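Local structure of periplasmic binding protein (Thermotoga lettingae TMO, 4RY8) at residues K127-A130 against V131-G135; A219-S222 against D223-V227; E65-I68 against T69-V72. The protein binds 5-methylthioribose between its two lobes and, like other bacterial solute-binding proteins of its family, probably hands the sugar to a membrane transporter. All blocks are in the same frame, centred on the assembly; numbering follows the deposited sequence.

The three contacts follow one another along the chain without nesting or crossing, and each closes a short turn where a helix hands over to the next strand. Contact 3 (65-72) comes first, ending helix 57-69 ahead of strand 74-78 in the parallel sheet of one lobe. The chain then reaches the mixed sheet of the other lobe, where contact 1 ends helix 118-132 before strand 137-142. Contact 2 (219-227) later leads from helix 206-219 into strand 226-230. Contacts 1 and 2 meet where Phe133 CZ packs on Lys226 CB at 4.0 Å; contact 3 lies across the chain's centre, about 49 Å from contact 1 between centres.

Contact 1: K127-A130 against V131-G135; sequences KQLA and VDFAG
Leu129 and Phe133, four residues apart where helix 118-132 runs out, meet through CD2 of the leucine and CD1 of the ring, 4.0 Å apart, with the leucine branch slanting across the aromatic side chain. The turn that follows is a Schellman motif: Ala134, at positive phi, reverses the chain, so that Gly135 N reaches back to Ala130 O at 2.8 Å while Ala134 N bonds to Val131 O.

Phe133 is the first residue to leave helical angles, and its amide still finds Leu129 O at 3.1 Å. Its CG lies beside its own backbone N (chi1 -80°), which swings the ring back towards the helix until CD1 stands 3.3 Å from Leu129 O. That oxygen lies in the ring plane, so the carbonyl faces both an N-H and an aromatic edge. The same two side chains rest on Ala200 and Tyr228 of the neighbouring strands.

Elsewhere on the helix, Lys127 and Val131 run side by side, with Lys127 CG and Val131 CG2 3.9 Å apart beside the helix bond from Val131 N to Lys127 O. The lysine then bends at chi3 (87°) and leads its ammonium away to a salt bridge with Asp117 of the second subunit. This end of the helix therefore contributes to the dimer interface.

The side chains of Gln128 and Asp132 approach a shared water, on top of the backbone bond from Asp132 N to Gln128 O. Asp132 OD2 also bonds to Tyr228 OH, which anchors the carboxylate to strand 226-230. Gln128 NE2 stands 2.5 Å from the water, shorter than a normal N-H...O bond, so that leg is doubtful; the secure one is the water's donation to Asp132 OD2 at 2.9 Å.

Contact 2: A219-S222 against D223-V227; sequences AGKS and DQFKV
Lys221 and Gln224 are the ends of a type I beta turn, closed by one backbone bond from Gln224 N to Lys221 O at 3.0 Å, its donor standing well above the carbonyl plane. Just before it, Gly220 with its positive phi completes the Schellman motif that ends helix 206-219, so the chain goes from one reversal straight into the next.

The same two residues also meet through their side chains. Lys221 has CG beside its own backbone N (chi1 -59°) and is extended from there on, offering its methylenes to the Gln224 amide, which crosses them at an angle. Gln224 OE1 lies 3.8 Å from Lys221 CD, and Gln224 NE2 lies 4.0 Å from Lys221 CG; this is packing of an amide on an aliphatic chain. Phe225, the residue after the turn, brings its CD2 to 4.3 Å from Lys221 CB. The edge of the ring faces Lys221 O, which lies in the ring plane 3.8 Å from CD2. Ser222 N is buried here without a partner. With an alanine here in place of Lys221, the Gln224 amide would probably lose the methylenes it rests on and be freer to turn.

Phe225 fixes the turn to the lobe, packing on Ile216 of helix 206-219, Met188 and Met192 of helix 180-194, and Val201 of strand 200-203. Past it, the chain enters strand 226-230, where Lys226 bonds by its backbone to Val201 on one neighbouring strand and Val227 to Val248 on the other.

Contact 3: E65-I68 against T69-V72; sequences ENFI and TQRV
Phe67 lays its ring alongside the Gln70 side chain, both pointing the same way, with Phe67 CD1 3.7 Å from Gln70 OE1 and the ring and amide planes 66° apart. Both belong to the Schellman motif that ends helix 57-69. Arg71 takes the positive phi, and its amide grips Ile68 O at 2.7 Å from above the carbonyl plane; Val72 N reaches Phe67 O in a longer, weak bond.

The reversal brings Val72 back towards the helix. Its CG1 crosses the phenylalanine at 4.0 Å from Phe67 CD1, while its CG2 touches Phe67 CB, so the valine bears on both the base and the ring of one side chain. Phe67 itself goes down onto the sheet, against Ala19 and Val21 of strand 17-22 and Leu49 of strand 47-52, and thus pins the helix end to the parallel sheet. Arg17 also binds the Gln70 carbonyl, a further tie between turn and sheet.

Gln70 N bonds to Asn66 O, and Gln70 CG sits 3.2 Å from the same oxygen as its chain leaves the helix. Just before it, Thr69 puts its hydroxyl beside its own backbone N (chi1 -59°), which adds a bond from Thr69 OG1 at 3.1 Å to the helix bond from Thr69 N at 3.0 Å, so Glu65 O accepts from both.

Contact 1: K127-A130 against V131-G135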
loop_
_atom_site.group_PDB
_atom_site.type_symbol
_atom_site.label_atom_id
_atom_site.label_comp_id
_atom_site.label_asym_id
_atom_site.label_seq_id
_atom_site.Cartn_x
_atom_site.Cartn_y
_atom_site.Cartn_z
ATOM N N LYS C 127 -1.223 -6.202 -6.973
ATOM C CA LYS C 127 -2.168 -7.028 -6.194
ATOM C C LYS C 127 -3.507 -7.225 -6.910
ATOM O O LYS C 127 -4.068 -8.304 -6.821
ATOM C CB LYS C 127 -2.494 -6.424 -4.827
ATOM C CG LYS C 127 -3.803 -7.001 -4.257
ATOM C CD LYS C 127 -4.175 -6.471 -2.906
ATOM C CE LYS C 127 -4.968 -5.207 -2.975
ATOM N NZ LYS C 127 -5.024 -4.546 -1.647
ATOM N N GLN C 128 -3.988 -6.205 -7.623
ATOM C CA GLN C 128 -5.291 -6.309 -8.328
ATOM C C GLN C 128 -5.172 -7.400 -9.410
ATOM O O GLN C 128 -6.034 -8.239 -9.564
ATOM C CB GLN C 128 -5.632 -4.982 -8.966
ATOM C CG GLN C 128 -6.980 -4.928 -9.646
ATOM C CD GLN C 128 -8.061 -4.813 -8.640
ATOM O OE1 GLN C 128 -7.798 -4.899 -7.436
ATOM N NE2 GLN C 128 -9.279 -4.587 -9.105
ATOM N N LEU C 129 -4.039 -7.416 -10.125
ATOM C CA LEU C 129 -3.805 -8.441 -11.096
ATOM C C LEU C 129 -3.771 -9.822 -10.378
ATOM O O LEU C 129 -4.376 -10.783 -10.846
ATOM C CB LEU C 129 -2.477 -8.164 -11.856
ATOM C CG LEU C 129 -2.102 -9.122 -12.999
ATOM C CD1 LEU C 129 -1.016 -8.511 -13.864
ATOM C CD2 LEU C 129 -1.622 -10.460 -12.488
ATOM N N ALA C 130 -3.029 -9.926 -9.277
ATOM C CA ALA C 130 -2.819 -11.192 -8.570
ATOM C C ALA C 130 -4.091 -11.807 -8.106
ATOM O O ALA C 130 -4.368 -12.938 -8.384
ATOM C CB ALA C 130 -1.886 -10.963 -7.392
ATOM N N VAL C 131 -4.874 -11.018 -7.404
ATOM C CA VAL C 131 -6.186 -11.418 -6.957
ATOM C C VAL C 131 -7.188 -11.763 -8.118
ATOM O O VAL C 131 -7.943 -12.745 -8.022
ATOM C CB VAL C 131 -6.753 -10.316 -6.018
ATOM C CG1 VAL C 131 -8.223 -10.552 -5.700
ATOM C CG2 VAL C 131 -5.926 -10.274 -4.754
ATOM N N ASP C 132 -7.246 -10.956 -9.170
ATOM C CA ASP C 132 -8.099 -11.286 -10.289
ATOM C C ASP C 132 -7.783 -12.611 -10.906
ATOM O O ASP C 132 -8.663 -13.275 -11.417
ATOM C CB ASP C 132 -7.995 -10.220 -11.378
ATOM C CG ASP C 132 -8.880 -9.012 -11.101
ATOM O OD1 ASP C 132 -9.486 -8.950 -10.007
ATOM O OD2 ASP C 132 -8.949 -8.138 -11.995
ATOM N N PHE C 133 -6.511 -12.993 -10.907
ATOM C CA PHE C 133 -6.108 -14.278 -11.420
ATOM C C PHE C 133 -5.976 -15.379 -10.343
ATOM O O PHE C 133 -5.432 -16.450 -10.628
ATOM C CB PHE C 133 -4.765 -14.083 -12.180
ATOM C CG PHE C 133 -4.941 -13.536 -13.555
ATOM C CD1 PHE C 133 -5.045 -12.173 -13.767
ATOM C CD2 PHE C 133 -5.028 -14.399 -14.659
ATOM C CE1 PHE C 133 -5.212 -11.667 -15.039
ATOM C CE2 PHE C 133 -5.185 -13.906 -15.922
ATOM C CZ PHE C 133 -5.293 -12.537 -16.121
ATOM N N ALA C 134 -6.491 -15.155 -9.126
ATOM C CA ALA C 134 -6.306 -16.112 -8.013
ATOM C C ALA C 134 -4.855 -16.591 -7.910
ATOM O O ALA C 134 -4.630 -17.753 -7.661
ATOM C CB ALA C 134 -7.215 -17.323 -8.118
ATOM N N GLY C 135 -3.903 -15.681 -8.102
ATOM C CA GLY C 135 -2.463 -15.956 -7.937
ATOM C C GLY C 135 -1.774 -16.812 -8.982
ATOM O O GLY C 135 -0.603 -17.185 -8.774
HETATM O O HOH W 1 -9.894 -5.492 -11.393
#

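Contact 2: A219-S222 against D223-V227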
loop_
_atom_site.group_PDB
_atom_site.type_symbol
_atom_site.label_atom_id
_atom_site.label_comp_id
_atom_site.label_asym_id
_atom_site.label_seq_id
_atom_site.Cartn_x
_atom_site.Cartn_y
_atom_site.Cartn_z
ATOM N N ALA C 219 -4.622 -7.718 -32.953
ATOM C CA ALA C 219 -4.468 -9.156 -33.112
ATOM C C ALA C 219 -5.776 -9.913 -32.926
ATOM O O ALA C 219 -5.854 -11.068 -33.306
ATOM C CB ALA C 219 -3.406 -9.701 -32.186
ATOM N N GLY C 220 -6.798 -9.266 -32.374
ATOM C CA GLY C 220 -8.120 -9.891 -32.218
ATOM C C GLY C 220 -8.186 -10.718 -30.942
ATOM O O GLY C 220 -9.084 -11.538 -30.786
ATOM N N LYS C 221 -7.243 -10.473 -30.033
ATOM C CA LYS C 221 -7.059 -11.288 -28.821
ATOM C C LYS C 221 -7.571 -10.662 -27.525
ATOM O O LYS C 221 -7.080 -10.978 -26.407
ATOM C CB LYS C 221 -5.601 -11.582 -28.645
ATOM C CG LYS C 221 -4.986 -12.321 -29.796
ATOM C CD LYS C 221 -3.641 -12.901 -29.406
ATOM C CE LYS C 221 -3.036 -13.671 -30.566
ATOM N NZ LYS C 221 -1.653 -14.091 -30.245
ATOM N N SER C 222 -8.562 -9.798 -27.633
ATOM C CA SER C 222 -9.048 -9.122 -26.441
ATOM C C SER C 222 -9.494 -10.068 -25.325
ATOM O O SER C 222 -9.416 -9.706 -24.154
ATOM C CB SER C 222 -10.165 -8.150 -26.796
ATOM O OG SER C 222 -9.624 -6.995 -27.417
ATOM N N ASP C 223 -9.961 -11.268 -25.663
ATOM C CA ASP C 223 -10.490 -12.161 -24.628
ATOM C C ASP C 223 -9.455 -13.113 -24.039
ATOM O O ASP C 223 -9.764 -13.822 -23.098
ATOM C CB ASP C 223 -11.758 -12.898 -25.119
ATOM C CG ASP C 223 -11.465 -14.004 -26.116
ATOM O OD1 ASP C 223 -10.302 -14.175 -26.533
ATOM O OD2 ASP C 223 -12.422 -14.708 -26.489
ATOM N N GLN C 224 -8.239 -13.127 -24.592
ATOM C CA GLN C 224 -7.126 -13.917 -24.063
ATOM C C GLN C 224 -6.227 -13.105 -23.113
ATOM O O GLN C 224 -5.269 -13.640 -22.545
ATOM C CB GLN C 224 -6.248 -14.427 -25.203
ATOM C CG GLN C 224 -6.993 -15.216 -26.274
ATOM C CD GLN C 224 -6.097 -15.601 -27.442
ATOM O OE1 GLN C 224 -4.877 -15.743 -27.292
ATOM N NE2 GLN C 224 -6.696 -15.767 -28.620
ATOM N N PHE C 225 -6.530 -11.819 -22.947
ATOM C CA PHE C 225 -5.723 -10.927 -22.135
ATOM C C PHE C 225 -6.532 -10.065 -21.182
ATOM O O PHE C 225 -7.704 -9.743 -21.429
ATOM C CB PHE C 225 -4.912 -10.010 -23.046
ATOM C CG PHE C 225 -3.670 -10.646 -23.586
ATOM C CD1 PHE C 225 -2.509 -10.673 -22.825
ATOM C CD2 PHE C 225 -3.647 -11.211 -24.851
ATOM C CE1 PHE C 225 -1.354 -11.265 -23.301
ATOM C CE2 PHE C 225 -2.476 -11.810 -25.327
ATOM C CZ PHE C 225 -1.348 -11.845 -24.555
ATOM N N LYS C 226 -5.879 -9.696 -20.086
ATOM C CA LYS C 226 -6.395 -8.678 -19.189
ATOM C C LYS C 226 -5.254 -7.724 -18.903
ATOM O O LYS C 226 -4.149 -8.161 -18.656
ATOM C CB LYS C 226 -6.944 -9.326 -17.918
ATOM C CG LYS C 226 -8.277 -10.022 -18.140
ATOM C CD LYS C 226 -9.016 -10.141 -16.826
ATOM C CE LYS C 226 -10.169 -11.120 -16.919
ATOM N NZ LYS C 226 -10.905 -11.127 -15.620
ATOM N N VAL C 227 -5.508 -6.431 -19.022
ATOM C CA VAL C 227 -4.475 -5.423 -18.904
ATOM C C VAL C 227 -4.700 -4.561 -17.684
ATOM O O VAL C 227 -5.799 -4.121 -17.449
ATOM C CB VAL C 227 -4.391 -4.528 -20.158
ATOM C CG1 VAL C 227 -3.183 -3.573 -20.044
ATOM C CG2 VAL C 227 -4.294 -5.398 -21.409
#

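Contact 3: E65-I68 against T69-V72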
loop_
_atom_site.group_PDB
_atom_site.type_symbol
_atom_site.label_atom_id
_atom_site.label_comp_id
_atom_site.label_asym_id
_atom_site.label_seq_id
_atom_site.Cartn_x
_atom_site.Cartn_y
_atom_site.Cartn_z
ATOM N N GLU C 65 20.393 25.347 -15.248
ATOM C CA GLU C 65 21.395 26.395 -15.255
ATOM C C GLU C 65 20.891 27.713 -15.875
ATOM O O GLU C 65 21.157 28.781 -15.320
ATOM C CB GLU C 65 22.654 25.821 -15.925
ATOM C CG GLU C 65 23.609 26.745 -16.622
ATOM C CD GLU C 65 24.536 25.940 -17.534
ATOM O OE1 GLU C 65 24.986 26.490 -18.557
ATOM O OE2 GLU C 65 24.790 24.739 -17.249
ATOM N N ASN C 66 20.144 27.660 -16.980
ATOM C CA ASN C 66 19.601 28.912 -17.552
ATOM C C ASN C 66 18.710 29.561 -16.512
ATOM O O ASN C 66 18.783 30.768 -16.312
ATOM C CB ASN C 66 18.777 28.681 -18.839
ATOM C CG ASN C 66 19.617 28.139 -19.990
ATOM O OD1 ASN C 66 19.089 27.595 -20.969
ATOM N ND2 ASN C 66 20.933 28.270 -19.868
ATOM N N PHE C 67 17.880 28.765 -15.836
ATOM C CA PHE C 67 16.965 29.347 -14.850
ATOM C C PHE C 67 17.695 29.881 -13.613
ATOM O O PHE C 67 17.255 30.881 -13.009
ATOM C CB PHE C 67 15.830 28.379 -14.509
ATOM C CG PHE C 67 14.853 28.203 -15.637
ATOM C CD1 PHE C 67 14.237 29.311 -16.212
ATOM C CD2 PHE C 67 14.570 26.949 -16.151
ATOM C CE1 PHE C 67 13.347 29.168 -17.255
ATOM C CE2 PHE C 67 13.680 26.798 -17.199
ATOM C CZ PHE C 67 13.079 27.909 -17.755
ATOM N N ILE C 68 18.817 29.244 -13.252
ATOM C CA ILE C 68 19.664 29.744 -12.152
ATOM C C ILE C 68 20.204 31.132 -12.498
ATOM O O ILE C 68 20.021 32.100 -11.736
ATOM C CB ILE C 68 20.813 28.771 -11.794
ATOM C CG1 ILE C 68 20.237 27.543 -11.097
ATOM C CG2 ILE C 68 21.797 29.442 -10.853
ATOM C CD1 ILE C 68 21.183 26.368 -10.921
ATOM N N THR C 69 20.820 31.228 -13.669
ATOM C CA THR C 69 21.324 32.503 -14.197
ATOM C C THR C 69 20.254 33.587 -14.204
ATOM O O THR C 69 20.504 34.700 -13.760
ATOM C CB THR C 69 21.851 32.312 -15.616
ATOM O OG1 THR C 69 22.892 31.332 -15.574
ATOM C CG2 THR C 69 22.400 33.631 -16.180
ATOM N N GLN C 70 19.063 33.253 -14.694
ATOM C CA GLN C 70 17.930 34.195 -14.659
ATOM C C GLN C 70 17.453 34.533 -13.223
ATOM O O GLN C 70 16.599 35.421 -13.046
ATOM C CB GLN C 70 16.764 33.633 -15.480
ATOM C CG GLN C 70 17.075 33.431 -16.971
ATOM C CD GLN C 70 15.961 32.689 -17.691
ATOM O OE1 GLN C 70 14.787 32.831 -17.331
ATOM N NE2 GLN C 70 16.316 31.878 -18.697
ATOM N N ARG C 71 17.984 33.822 -12.215
ATOM C CA ARG C 71 17.582 33.994 -10.822
ATOM C C ARG C 71 16.048 34.009 -10.705
ATOM O O ARG C 71 15.463 34.955 -10.186
ATOM C CB ARG C 71 18.122 35.296 -10.204
ATOM C CG ARG C 71 19.539 35.713 -10.582
ATOM C CD ARG C 71 19.628 37.240 -10.589
ATOM N NE ARG C 71 20.985 37.753 -10.727
ATOM C CZ ARG C 71 21.295 39.049 -10.792
ATOM N NH1 ARG C 71 20.339 39.973 -10.724
ATOM N NH2 ARG C 71 22.567 39.427 -10.917
ATOM N N VAL C 72 15.401 32.973 -11.214
ATOM C CA VAL C 72 13.975 32.759 -10.914
ATOM C C VAL C 72 13.821 32.573 -9.395
ATOM O O VAL C 72 14.779 32.237 -8.694
ATOM C CB VAL C 72 13.409 31.528 -11.664
ATOM C CG1 VAL C 72 13.499 31.737 -13.175
ATOM C CG2 VAL C 72 14.135 30.238 -11.265
#